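Local coordinates for protein transcriptional regulator, IclR family (Ruegeria sp. TM1040, PDB 3R4K) that probably regulates transcription by binding DNA through a helix-turn-helix domain, with a C-terminal domain that in IclR relatives senses small-molecule effectors, at residues P202-D207 with A249-F254; T183-S188 with A234-G239; V142-E147 with A175-V180; P78-S83 with L100-G105; R85-L90 with G212-A217. One frame throughout, in Å; residues are numbered along the deposited sequence.

Contact 1 (P202-D207 with A249-F254); sequences PIFGPD and ACPPEF
The ring of Phe-204 is the hub on which Pro-251 and Phe-254 converge, where the tail following helix 225-245 returns across the end of strand 196-204. That strand belongs to the six-stranded antiparallel sheet of the GAF-like IclR C-terminal domain. Pro-251 brings its CD over one face of the Phe-204 ring, 3.4 Å from the centroid and almost on the ring normal, a CH-pi contact. At the ring's edge, Phe-204 CE2 points into Phe-254, offset toward the rim of that ring. The two form an edge-to-face pair, with planes at 70° and centroids 5.2 Å apart. Phe-254 CG stands anti to its backbone N (chi1 -179°) at the close of a type I turn begun by Pro-251, whose O receives Phe-254 N at 3.1 Å. Beyond this pair, Pro-202 CG touches Phe-254 CE1 at 3.7 Å. Cys-250 SG lies obliquely beside the Phe-204 ring, 4.1 Å from CD2, as a sulfur-aromatic contact. Tyr-145 adds a second edge-to-face partner to Phe-204. An alanine in place of Phe-204 would probably open a gap under Pro-251 and leave the face of Phe-254 without its edge partner, so that the tail is less firmly seated. Farther out, Pro-206 packs on Ala-71 of the second subunit, and its O accepts from His-17 NE2. At the polar margin Phe-204 CB lies 3.3 Å from Ala-249 O, and one backbone bond joins the segments: Ala-249 N gives its hydrogen to Gly-205 O at 3.1 Å and 161°, from above the carbonyl plane.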
# COMPACT_ATOMS: atom_id res chain seq x y z
N PRO A 202 -0.31 -17.87 9.58
CA PRO A 202 -0.96 -16.72 8.93
C PRO A 202 0.06 -15.71 8.40
O PRO A 202 1.18 -15.62 8.90
CB PRO A 202 -1.79 -16.12 10.06
CG PRO A 202 -1.00 -16.44 11.30
CD PRO A 202 -0.35 -17.76 11.05
N ILE A 203 -0.33 -14.96 7.35
CA ILE A 203 0.45 -13.90 6.74
C ILE A 203 -0.31 -12.63 7.04
O ILE A 203 -1.53 -12.57 6.85
CB ILE A 203 0.72 -14.13 5.22
CG1 ILE A 203 1.46 -15.47 4.96
CG2 ILE A 203 1.47 -12.95 4.57
CD1 ILE A 203 2.90 -15.64 5.64
N PHE A 204 0.40 -11.65 7.61
CA PHE A 204 -0.20 -10.40 8.01
C PHE A 204 0.29 -9.29 7.12
O PHE A 204 1.48 -9.25 6.79
CB PHE A 204 0.11 -10.10 9.49
CG PHE A 204 -0.44 -11.10 10.47
CD1 PHE A 204 -1.80 -11.12 10.79
CD2 PHE A 204 0.39 -12.00 11.12
CE1 PHE A 204 -2.32 -12.05 11.70
CE2 PHE A 204 -0.13 -12.92 12.04
CZ PHE A 204 -1.48 -12.94 12.33
N GLY A 205 -0.62 -8.38 6.76
CA GLY A 205 -0.30 -7.21 5.94
C GLY A 205 0.23 -6.02 6.73
O GLY A 205 0.33 -6.08 7.96
N PRO A 206 0.57 -4.91 6.03
CA PRO A 206 1.10 -3.72 6.73
C PRO A 206 0.17 -3.13 7.81
O PRO A 206 0.66 -2.57 8.78
CB PRO A 206 1.31 -2.71 5.59
CG PRO A 206 1.49 -3.55 4.36
CD PRO A 206 0.53 -4.70 4.57
N ASP A 207 -1.16 -3.31 7.66
CA ASP A 207 -2.17 -2.84 8.60
C ASP A 207 -2.40 -3.80 9.81
O ASP A 207 -3.29 -3.54 10.63
CB ASP A 207 -3.51 -2.61 7.86
CG ASP A 207 -4.12 -3.83 7.18
OD1 ASP A 207 -3.41 -4.85 7.04
OD2 ASP A 207 -5.28 -3.75 6.75
N ALA A 249 3.04 -6.42 9.50
CA ALA A 249 3.22 -6.32 10.95
C ALA A 249 2.28 -7.30 11.63
O ALA A 249 1.13 -7.44 11.22
CB ALA A 249 2.97 -4.90 11.43
N CYS A 250 2.81 -8.02 12.62
CA CYS A 250 2.06 -9.03 13.36
C CYS A 250 1.24 -8.38 14.45
O CYS A 250 1.72 -7.45 15.09
CB CYS A 250 3.02 -10.08 13.94
SG CYS A 250 4.03 -10.93 12.68
N PRO A 251 0.00 -8.84 14.71
CA PRO A 251 -0.77 -8.27 15.83
C PRO A 251 -0.22 -8.76 17.19
O PRO A 251 0.50 -9.76 17.20
CB PRO A 251 -2.19 -8.77 15.55
CG PRO A 251 -2.02 -10.04 14.85
CD PRO A 251 -0.73 -9.96 14.08
N PRO A 252 -0.50 -8.09 18.34
CA PRO A 252 0.06 -8.57 19.63
C PRO A 252 -0.35 -10.01 19.99
O PRO A 252 0.45 -10.74 20.59
CB PRO A 252 -0.48 -7.56 20.66
CG PRO A 252 -1.59 -6.83 19.99
CD PRO A 252 -1.29 -6.85 18.52
N GLU A 253 -1.58 -10.41 19.58
CA GLU A 253 -2.17 -11.74 19.81
C GLU A 253 -1.41 -12.89 19.06
O GLU A 253 -1.75 -14.06 19.25
CB GLU A 253 -3.67 -11.75 19.42
CG GLU A 253 -3.96 -11.29 18.00
CD GLU A 253 -4.55 -9.90 17.86
OE1 GLU A 253 -3.97 -8.94 18.41
OE2 GLU A 253 -5.56 -9.76 17.13
N PHE A 254 -0.41 -12.54 18.21
CA PHE A 254 0.39 -13.49 17.46
C PHE A 254 1.74 -13.72 18.17
O PHE A 254 2.49 -12.75 18.38
CB PHE A 254 0.59 -13.04 16.00
CG PHE A 254 1.39 -14.00 15.16
CD1 PHE A 254 0.83 -15.18 14.69
CD2 PHE A 254 2.72 -13.75 14.87
CE1 PHE A 254 1.58 -16.08 13.93
CE2 PHE A 254 3.48 -14.64 14.11
CZ PHE A 254 2.90 -15.80 13.64

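Contact 2 (T183-S188 with A234-G239); sequences TGLAQS and ALRAAG
Arg-236 reaches from helix 225-245 to the carbonyl of Thr-183, the last residue of helix 170-183, and so bridges two helices beside the edge strand 186-189 of the GAF-like sheet. Thr-183 O takes both terminal nitrogens of the guanidinium, unequally. Arg-236 NH1 makes the main bond, 2.6 Å to Thr-183 O with an N-H...O angle of 154°, the donor tilted only a little from the carbonyl plane. Arg-236 NH2 adds a weak bond of 3.3 Å to the same Thr-183 O, bent to 124°. A cation here would probably be favoured by the partial negative charge at the C-terminal end of the helix. The hydroxyl of Thr-183 is used separately: its OG1 bonds to Glu-179 O, one turn back in its own helix. Gly-184 leaves the helix with positive phi, a conformation that suits glycine; a CB there would come 3.5 Å from Arg-236 NH1.

Leu-185 covers one face of the guanidinium, crossing the arginine side chain at about a right angle. Its CB is 3.5 Å from Arg-236 NH2, while its CD1 rides 3.9 Å above the plane toward the rim. Arg-236 is extended as far as NE, and chi4 of -88° then turns CZ toward Thr-183 O. Leu-235 lies on the inner side, reaching Val-201 and Val-216 of the sheet. The apolar link between the segments centres on one methyl: Leu-185 CD1 meets Arg-236 CG at 4.0 Å and Leu-235 CD2 at 4.1 Å.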
# COMPACT_ATOMS: atom_id res chain seq x y z
N THR A 183 -0.53 -20.63 19.55
CA THR A 183 0.76 -21.15 19.07
C THR A 183 1.26 -20.50 17.78
O THR A 183 2.45 -20.62 17.47
CB THR A 183 0.66 -22.67 18.86
OG1 THR A 183 -0.28 -22.96 17.82
CG2 THR A 183 0.28 -23.42 20.14
N GLY A 184 0.39 -19.82 17.04
CA GLY A 184 0.74 -19.14 15.79
C GLY A 184 0.92 -20.06 14.59
O GLY A 184 1.46 -19.63 13.56
N LEU A 185 0.48 -21.33 14.72
CA LEU A 185 0.58 -22.37 13.69
C LEU A 185 -0.63 -23.31 13.74
O LEU A 185 -1.07 -23.72 14.82
CB LEU A 185 1.89 -23.18 13.88
CG LEU A 185 2.30 -24.10 12.74
CD1 LEU A 185 3.77 -23.99 12.47
CD2 LEU A 185 1.96 -25.53 13.05
N ALA A 186 -1.15 -23.66 12.55
CA ALA A 186 -2.30 -24.55 12.38
C ALA A 186 -1.87 -25.85 11.69
O ALA A 186 -1.01 -25.84 10.82
CB ALA A 186 -3.39 -23.87 11.57
N GLN A 187 -2.51 -26.95 12.09
CA GLN A 187 -2.31 -28.28 11.52
C GLN A 187 -3.67 -28.89 11.16
O GLN A 187 -4.66 -28.65 11.86
CB GLN A 187 -1.55 -29.19 12.49
CG GLN A 187 -0.05 -29.18 12.26
CD GLN A 187 0.65 -30.15 13.18
OE1 GLN A 187 0.63 -31.38 12.98
NE2 GLN A 187 1.28 -29.63 14.21
N SER A 188 -3.73 -29.63 10.04
CA SER A 188 -4.95 -30.31 9.57
C SER A 188 -4.59 -31.58 8.82
O SER A 188 -3.76 -31.55 7.90
CB SER A 188 -5.79 -29.39 8.69
OG SER A 188 -6.95 -30.05 8.20
N ALA A 234 10.80 -24.29 10.11
CA ALA A 234 11.05 -23.87 8.73
C ALA A 234 9.89 -23.03 8.20
O ALA A 234 10.14 -21.98 7.59
CB ALA A 234 11.28 -25.08 7.85
N LEU A 235 8.63 -23.46 8.47
CA LEU A 235 7.43 -22.75 8.02
C LEU A 235 7.28 -21.41 8.76
O LEU A 235 7.01 -20.40 8.10
CB LEU A 235 6.18 -23.63 8.19
CG LEU A 235 4.80 -22.98 7.94
CD1 LEU A 235 4.62 -22.52 6.50
CD2 LEU A 235 3.72 -23.89 8.33
N ARG A 236 7.49 -21.38 10.09
CA ARG A 236 7.41 -20.16 10.91
C ARG A 236 8.36 -19.09 10.39
O ARG A 236 7.95 -17.94 10.21
CB ARG A 236 7.71 -20.45 12.39
CG ARG A 236 6.58 -21.16 13.11
CD ARG A 236 6.92 -21.31 14.59
NE ARG A 236 6.15 -22.37 15.26
CZ ARG A 236 4.96 -22.18 15.82
NH1 ARG A 236 4.37 -20.99 15.76
NH2 ARG A 236 4.34 -23.18 16.43
N ALA A 237 9.62 -19.49 10.09
CA ALA A 237 10.66 -18.62 9.55
C ALA A 237 10.27 -18.08 8.17
O ALA A 237 10.38 -16.87 7.95
CB ALA A 237 11.98 -19.39 9.47
N ALA A 238 9.78 -18.95 7.27
CA ALA A 238 9.36 -18.57 5.91
C ALA A 238 8.17 -17.60 5.95
O ALA A 238 8.15 -16.65 5.17
CB ALA A 238 9.01 -19.80 5.10
N GLY A 239 7.24 -17.83 6.87
CA GLY A 239 6.09 -16.95 7.08
C GLY A 239 6.48 -15.53 7.47
O GLY A 239 5.96 -14.56 6.91

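Contact 3 (V142-E147 with A175-V180); sequences VLAYSE and AEIAEV
Ile-177 and Ala-144 pack so closely that their CA atoms are 4.8 Å apart, where segment 142-147, coming from helix 137-143, meets helix 170-183. Both helices belong to the GAF-like C-terminal domain. The small side chain of Ala-144 allows the approach: its CB points at the helix and fits between Ile-177 and Val-180, one turn apart on the same face. Val-180 CG1 comes within 3.5 Å of Ala-144 CB, and Val-180 CG2 within 3.7 Å of it. The chi1 of Val-180, 29°, is well away from a staggered value and leaves both methyls against the alanine. Ile-177 grips the other flank. Its carbonyl O lies 3.6 Å from Ala-144 CB, and its CG2 rests on Ala-144 CA at 3.8 Å. CG1 of Ile-177 is anti to its carbonyl carbon (chi1 -79°), and CD1 at the end of that branch meets Leu-143 CD2 at 3.7 Å. Leu-143 and Ile-177 also share helix 148-156 as a neighbour, through Val-154 and Val-151 respectively.

Tyr-145 marks the border of the apolar patch. Its OH comes near Val-180 O without bonding there and makes a weak hydrogen bond to Arg-181 O. Segment 142-147 is held by a type I turn from Leu-143 to Ser-146. Just before it, Val-142 O receives two donors from opposite faces of its plane, Ser-146 OG at 2.9 Å and Tyr-145 N at 3.3 Å.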
# COMPACT_ATOMS: atom_id res chain seq x y z
N VAL A 142 -6.10 -18.53 9.06
CA VAL A 142 -6.76 -17.28 8.66
C VAL A 142 -7.93 -16.99 9.62
O VAL A 142 -8.07 -15.85 10.04
CB VAL A 142 -7.21 -17.29 7.17
CG1 VAL A 142 -8.05 -16.06 6.81
CG2 VAL A 142 -6.01 -17.39 6.23
N LEU A 143 -8.75 -17.99 9.94
CA LEU A 143 -9.91 -17.86 10.84
C LEU A 143 -9.48 -17.44 12.24
O LEU A 143 -10.12 -16.59 12.86
CB LEU A 143 -10.67 -19.19 10.91
CG LEU A 143 -12.19 -19.12 10.94
CD1 LEU A 143 -12.74 -18.26 9.80
CD2 LEU A 143 -12.79 -20.50 10.88
N ALA A 144 -8.37 -18.01 12.72
CA ALA A 144 -7.85 -17.75 14.06
C ALA A 144 -7.45 -16.27 14.27
O ALA A 144 -7.43 -15.81 15.42
CB ALA A 144 -6.67 -18.65 14.33
N TYR A 145 -7.15 -15.54 13.19
CA TYR A 145 -6.74 -14.14 13.28
C TYR A 145 -7.70 -13.20 12.54
O TYR A 145 -7.35 -12.05 12.27
CB TYR A 145 -5.30 -14.00 12.79
CG TYR A 145 -4.34 -14.66 13.74
CD1 TYR A 145 -3.97 -14.04 14.92
CD2 TYR A 145 -3.87 -15.95 13.51
CE1 TYR A 145 -3.10 -14.65 15.82
CE2 TYR A 145 -3.00 -16.58 14.40
CZ TYR A 145 -2.61 -15.91 15.55
OH TYR A 145 -1.72 -16.49 16.43
N SER A 146 -8.92 -13.69 12.30
CA SER A 146 -10.00 -12.94 11.69
C SER A 146 -10.89 -12.31 12.78
O SER A 146 -10.79 -12.67 13.96
CB SER A 146 -10.82 -13.85 10.78
OG SER A 146 -10.20 -13.98 9.51
N GLU A 147 -11.74 -11.34 12.39
CA GLU A 147 -12.66 -10.66 13.31
C GLU A 147 -13.68 -11.64 13.90
O GLU A 147 -14.17 -12.50 13.17
CB GLU A 147 -13.39 -9.50 12.61
CG GLU A 147 -12.63 -8.18 12.58
CD GLU A 147 -12.11 -7.66 13.91
OE1 GLU A 147 -12.92 -7.25 14.76
OE2 GLU A 147 -10.87 -7.67 14.09
N ALA A 175 -12.40 -24.51 19.24
CA ALA A 175 -11.37 -25.05 20.14
C ALA A 175 -10.02 -25.09 19.43
O ALA A 175 -8.99 -24.72 20.02
CB ALA A 175 -11.78 -26.44 20.62
N GLU A 176 -10.03 -25.49 18.14
CA GLU A 176 -8.85 -25.55 17.28
C GLU A 176 -8.32 -24.13 17.00
O GLU A 176 -7.12 -23.91 17.16
CB GLU A 176 -9.17 -26.31 15.97
CG GLU A 176 -7.96 -26.98 15.31
CD GLU A 176 -7.21 -28.06 16.09
OE1 GLU A 176 -7.83 -28.74 16.95
OE2 GLU A 176 -6.01 -28.25 15.80
N ILE A 177 -9.23 -23.18 16.67
CA ILE A 177 -8.94 -21.75 16.44
C ILE A 177 -8.16 -21.18 17.63
O ILE A 177 -7.14 -20.51 17.41
CB ILE A 177 -10.27 -20.96 16.19
CG1 ILE A 177 -10.76 -21.15 14.75
CG2 ILE A 177 -10.16 -19.47 16.55
CD1 ILE A 177 -12.05 -20.47 14.48
N ALA A 178 -8.61 -21.46 18.86
CA ALA A 178 -8.00 -20.96 20.09
C ALA A 178 -6.57 -21.48 20.25
O ALA A 178 -5.69 -20.72 20.67
CB ALA A 178 -8.84 -21.34 21.29
N GLU A 179 -6.33 -22.74 19.85
CA GLU A 179 -5.01 -23.36 19.93
C GLU A 179 -4.04 -22.75 18.88
O GLU A 179 -2.86 -22.55 19.19
CB GLU A 179 -5.12 -24.90 19.77
CG GLU A 179 -3.91 -25.69 20.26
CD GLU A 179 -3.36 -25.49 21.67
OE1 GLU A 179 -3.99 -24.80 22.52
OE2 GLU A 179 -2.26 -26.03 21.92
N VAL A 180 -4.56 -22.40 17.67
CA VAL A 180 -3.79 -21.79 16.59
C VAL A 180 -3.43 -20.34 16.98
O VAL A 180 -2.28 -19.93 16.78
CB VAL A 180 -4.40 -21.93 15.15
CG1 VAL A 180 -5.90 -22.02 15.08
CG2 VAL A 180 -3.81 -20.93 14.14

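Contact 4 (P78-S83 with L100-G105); sequences PILSAS and LSLLQG
Ile-79 lies over Leu-100 and Leu-102 at the start of helix 79-94, which packs on strand 97-104 of the GAF-like sheet. The short axes are nearly antiparallel, at 165° and 10.4 Å apart. From CB, which points to the strand, Ile-79 divides. CG1 is anti to the backbone N (chi1 177°) and touches Leu-100 CD2 at 3.8 Å. CG2 meets Leu-102 CD1, also at 3.8 Å. The tip, Ile-79 CD1, ends 4.0 Å from Leu-102 CD2, so that these two side chains slide past each other in opposite directions.

Leu-80 adds one methyl: its CD2 lies 3.9 Å from Leu-100 CD2 and 4.0 Å from Leu-102 CD1. Leu-242 of helix 225-245 also packs on Leu-100. The hydroxyl of Ser-83 turns back on its own helix, OG donating to Leu-80 O at 2.7 Å, and is hydrogen-bonded with Ser-112 OG on strand 107-114. An alanine in place of Ser-83 would keep CB but would probably leave both Leu-80 O and Ser-112 OG without this partner. Leu-100 CD2 is shared by three helix residues, the third being Ser-83, whose CB approaches it to 3.6 Å.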
# COMPACT_ATOMS: atom_id res chain seq x y z
N PRO A 78 4.64 -7.34 -6.31
CA PRO A 78 3.34 -7.81 -5.76
C PRO A 78 3.55 -9.02 -4.79
O PRO A 78 4.61 -9.64 -4.90
CB PRO A 78 2.55 -8.19 -7.02
CG PRO A 78 3.37 -7.65 -8.20
CD PRO A 78 4.77 -7.69 -7.74
N ILE A 79 2.64 -9.31 -3.81
CA ILE A 79 2.76 -10.42 -2.81
C ILE A 79 3.10 -11.79 -3.49
O ILE A 79 3.92 -12.55 -2.96
CB ILE A 79 1.48 -10.55 -1.89
CG1 ILE A 79 1.57 -11.75 -0.91
CG2 ILE A 79 0.19 -10.63 -2.71
CD1 ILE A 79 1.13 -11.47 0.49
N LEU A 80 2.51 -12.08 -4.66
CA LEU A 80 2.76 -13.35 -5.34
C LEU A 80 4.18 -13.41 -5.94
O LEU A 80 4.76 -14.49 -6.02
CB LEU A 80 1.68 -13.68 -6.38
CG LEU A 80 0.22 -13.82 -5.81
CD1 LEU A 80 -0.78 -14.02 -6.90
CD2 LEU A 80 0.09 -14.95 -4.78
N SER A 81 4.74 -12.26 -6.31
CA SER A 81 6.10 -12.17 -6.83
C SER A 81 7.11 -12.39 -5.68
O SER A 81 8.10 -13.10 -5.86
CB SER A 81 6.32 -10.83 -7.51
OG SER A 81 7.65 -10.68 -7.96
N ALA A 82 6.80 -11.83 -4.49
CA ALA A 82 7.61 -11.99 -3.27
C ALA A 82 7.57 -13.45 -2.75
O ALA A 82 8.53 -13.92 -2.14
CB ALA A 82 7.10 -11.05 -2.19
N SER A 83 6.44 -14.14 -2.99
CA SER A 83 6.24 -15.51 -2.54
C SER A 83 7.11 -16.53 -3.30
O SER A 83 7.47 -17.55 -2.71
CB SER A 83 4.77 -15.90 -2.67
OG SER A 83 4.43 -16.25 -4.01
N LEU A 100 0.78 -20.54 -1.01
CA LEU A 100 0.30 -19.30 -0.44
C LEU A 100 -1.15 -19.12 -0.86
O LEU A 100 -1.48 -19.19 -2.05
CB LEU A 100 1.17 -18.09 -0.87
CG LEU A 100 0.70 -16.69 -0.41
CD1 LEU A 100 0.76 -16.52 1.12
CD2 LEU A 100 1.46 -15.58 -1.17
N SER A 101 -2.02 -18.93 0.12
CA SER A 101 -3.43 -18.68 -0.14
C SER A 101 -3.77 -17.29 0.37
O SER A 101 -3.21 -16.83 1.38
CB SER A 101 -4.32 -19.76 0.48
OG SER A 101 -4.11 -19.85 1.88
N LEU A 102 -4.62 -16.57 -0.38
CA LEU A 102 -4.98 -15.20 -0.02
C LEU A 102 -6.47 -15.02 0.08
O LEU A 102 -7.23 -15.65 -0.65
CB LEU A 102 -4.44 -14.19 -1.05
CG LEU A 102 -2.94 -14.08 -1.21
CD1 LEU A 102 -2.61 -13.24 -2.44
CD2 LEU A 102 -2.28 -13.49 0.03
N LEU A 103 -6.88 -14.11 0.97
CA LEU A 103 -8.28 -13.75 1.12
C LEU A 103 -8.72 -12.96 -0.11
O LEU A 103 -8.09 -11.95 -0.45
CB LEU A 103 -8.53 -12.96 2.40
CG LEU A 103 -8.68 -13.77 3.68
CD1 LEU A 103 -8.63 -12.88 4.89
CD2 LEU A 103 -9.96 -14.55 3.68
N GLN A 104 -9.72 -13.47 -0.83
CA GLN A 104 -10.28 -12.82 -2.00
C GLN A 104 -11.72 -12.54 -1.65
O GLN A 104 -12.63 -13.31 -1.97
CB GLN A 104 -10.09 -13.67 -3.28
CG GLN A 104 -8.81 -13.35 -4.05
CD GLN A 104 -8.82 -13.92 -5.46
OE1 GLN A 104 -8.11 -14.89 -5.77
NE2 GLN A 104 -9.61 -13.33 -6.35
N GLY A 105 -11.89 -11.46 -0.90
CA GLY A 105 -13.18 -11.06 -0.36
C GLY A 105 -13.48 -11.89 0.87
O GLY A 105 -12.73 -11.83 1.85

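Contact 5 (R85-L90 with G212-A217)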
# COMPACT_ATOMS: atom_id res chain seq x y z
N ARG A 85 10.31 -16.88 -4.21
CA ARG A 85 11.55 -17.33 -3.57
C ARG A 85 11.28 -18.04 -2.23
O ARG A 85 11.94 -19.03 -1.92
CB ARG A 85 12.51 -16.15 -3.36
CG ARG A 85 13.85 -16.53 -2.74
CD ARG A 85 14.69 -15.31 -2.40
NE ARG A 85 15.81 -15.65 -1.52
CZ ARG A 85 17.08 -15.30 -1.73
NH1 ARG A 85 17.41 -14.61 -2.82
NH2 ARG A 85 18.02 -15.65 -0.87
N VAL A 86 10.31 -17.55 -1.46
CA VAL A 86 9.91 -18.10 -0.16
C VAL A 86 9.41 -19.53 -0.33
O VAL A 86 9.91 -20.44 0.36
CB VAL A 86 8.85 -17.19 0.51
CG1 VAL A 86 8.24 -17.84 1.76
CG2 VAL A 86 9.46 -15.84 0.85
N LEU A 87 8.46 -19.73 -1.27
CA LEU A 87 7.85 -21.02 -1.55
C LEU A 87 8.90 -22.03 -2.05
O LEU A 87 8.92 -23.16 -1.53
CB LEU A 87 6.69 -20.87 -2.57
CG LEU A 87 5.41 -20.18 -2.05
CD1 LEU A 87 4.50 -19.81 -3.21
CD2 LEU A 87 4.66 -21.07 -1.11
N ARG A 88 9.77 -21.61 -3.00
CA ARG A 88 10.88 -22.39 -3.56
C ARG A 88 11.79 -22.92 -2.46
O ARG A 88 12.09 -24.12 -2.42
CB ARG A 88 11.71 -21.49 -4.50
CG ARG A 88 12.31 -22.15 -5.73
CD ARG A 88 13.33 -21.23 -6.40
NE ARG A 88 12.75 -19.97 -6.90
CZ ARG A 88 13.19 -18.76 -6.56
NH1 ARG A 88 14.19 -18.62 -5.70
NH2 ARG A 88 12.61 -17.67 -7.08
N GLU A 89 12.24 -22.01 -1.56
CA GLU A 89 13.15 -22.32 -0.46
C GLU A 89 12.51 -23.23 0.57
O GLU A 89 13.14 -24.20 0.97
CB GLU A 89 13.68 -21.04 0.20
CG GLU A 89 14.74 -20.34 -0.64
CD GLU A 89 15.26 -19.02 -0.14
OE1 GLU A 89 14.69 -18.45 0.82
OE2 GLU A 89 16.27 -18.55 -0.72
N LEU A 90 11.24 -22.96 0.95
CA LEU A 90 10.52 -23.80 1.92
C LEU A 90 10.29 -25.22 1.38
O LEU A 90 10.43 -26.19 2.13
CB LEU A 90 9.19 -23.14 2.34
CG LEU A 90 8.47 -23.75 3.53
CD1 LEU A 90 9.37 -23.87 4.76
CD2 LEU A 90 7.22 -22.98 3.85
N GLY A 212 -3.81 -13.82 4.45
CA GLY A 212 -3.88 -15.19 4.00
C GLY A 212 -2.99 -16.08 4.83
O GLY A 212 -2.77 -15.81 6.03
N ALA A 213 -2.49 -17.15 4.21
CA ALA A 213 -1.68 -18.14 4.91
C ALA A 213 -0.68 -18.80 4.01
O ALA A 213 -0.95 -19.02 2.82
CB ALA A 213 -2.57 -19.21 5.54
N LEU A 214 0.48 -19.15 4.60
CA LEU A 214 1.57 -19.87 3.98
C LEU A 214 1.54 -21.30 4.52
O LEU A 214 1.49 -21.49 5.74
CB LEU A 214 2.91 -19.17 4.26
CG LEU A 214 4.14 -19.83 3.66
CD1 LEU A 214 4.07 -19.84 2.15
CD2 LEU A 214 5.40 -19.15 4.13
N ALA A 215 1.49 -22.31 3.63
CA ALA A 215 1.34 -23.69 4.07
C ALA A 215 2.31 -24.66 3.45
O ALA A 215 2.86 -24.40 2.38
CB ALA A 215 -0.08 -24.16 3.80
N VAL A 216 2.47 -25.82 4.13
CA VAL A 216 3.26 -26.99 3.71
C VAL A 216 2.30 -28.17 3.69
O VAL A 216 1.78 -28.53 4.74
CB VAL A 216 4.49 -27.22 4.65
CG1 VAL A 216 5.21 -28.54 4.34
CG2 VAL A 216 5.47 -26.05 4.57
N ALA A 217 2.02 -28.73 2.50
CA ALA A 217 1.13 -29.89 2.30
C ALA A 217 1.97 -31.12 2.04
O ALA A 217 2.79 -31.14 1.12
CB ALA A 217 0.18 -29.66 1.14
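Leu-214 and Val-216 of strand 210-219 touch helix 79-94, whose segment 85-90 runs 10.3 Å from the strand, axis to axis, and only 25° from its direction. Leu-214 reaches between three helix residues. CG is anti to the backbone N (chi1 -180°), and the two methyls at its end part company. Leu-214 and Leu-87 slide past each other in opposite directions, CD1 of Leu-214 3.5 Å from Leu-87 CD2, while CD2 of Leu-214 lies 3.9 Å from Val-86 CG1 and 4.2 Å from Leu-90 CD2. Two residues on, Val-216 CG2 touches Leu-90 CD2 at 3.6 Å and its CG at 3.9 Å. Ala-215 turns to the opposite face of the sheet, where it packs on Ser-138 of helix 137-143. Helix 225-245 borders the patch with Ala-238 and Leu-235.

Charge stays on the outer side of the helix, where Arg-85 NE and Glu-89 OE2 form a salt bridge of 3.0 Å, one turn apart. Leu-87 O is bonded to Thr-98 OG1, tying the helix to the neighbouring strand. Between the segments themselves only branched aliphatic groups meet, so segment 85-90 meets segment 212-217 through buried methyls alone.

How the contacts relate
Contacts 4 and 5 share helix 79-94 and place it on neighbouring strands of the central sheet, joined where Ser-101 N meets Ala-213 O. Contact 5 is wholly buried; contact 4, nearer the start of the helix, is only partly so. Both are largely aliphatic, as is the buried contact 3, which, apart from Tyr-145 at its border, joins helices through methyls at the other face of the sheet. Contact 2, also buried, lies close to contact 5 through helix 225-245 but adds an arginine-carbonyl bond among its partly exposed residues. Contact 1, partly buried, differs in being aromatic and in fixing a tail without regular structure. Tyr-145 of contact 3 touches its rings, and Gly-184 of contact 2 borders Phe-254.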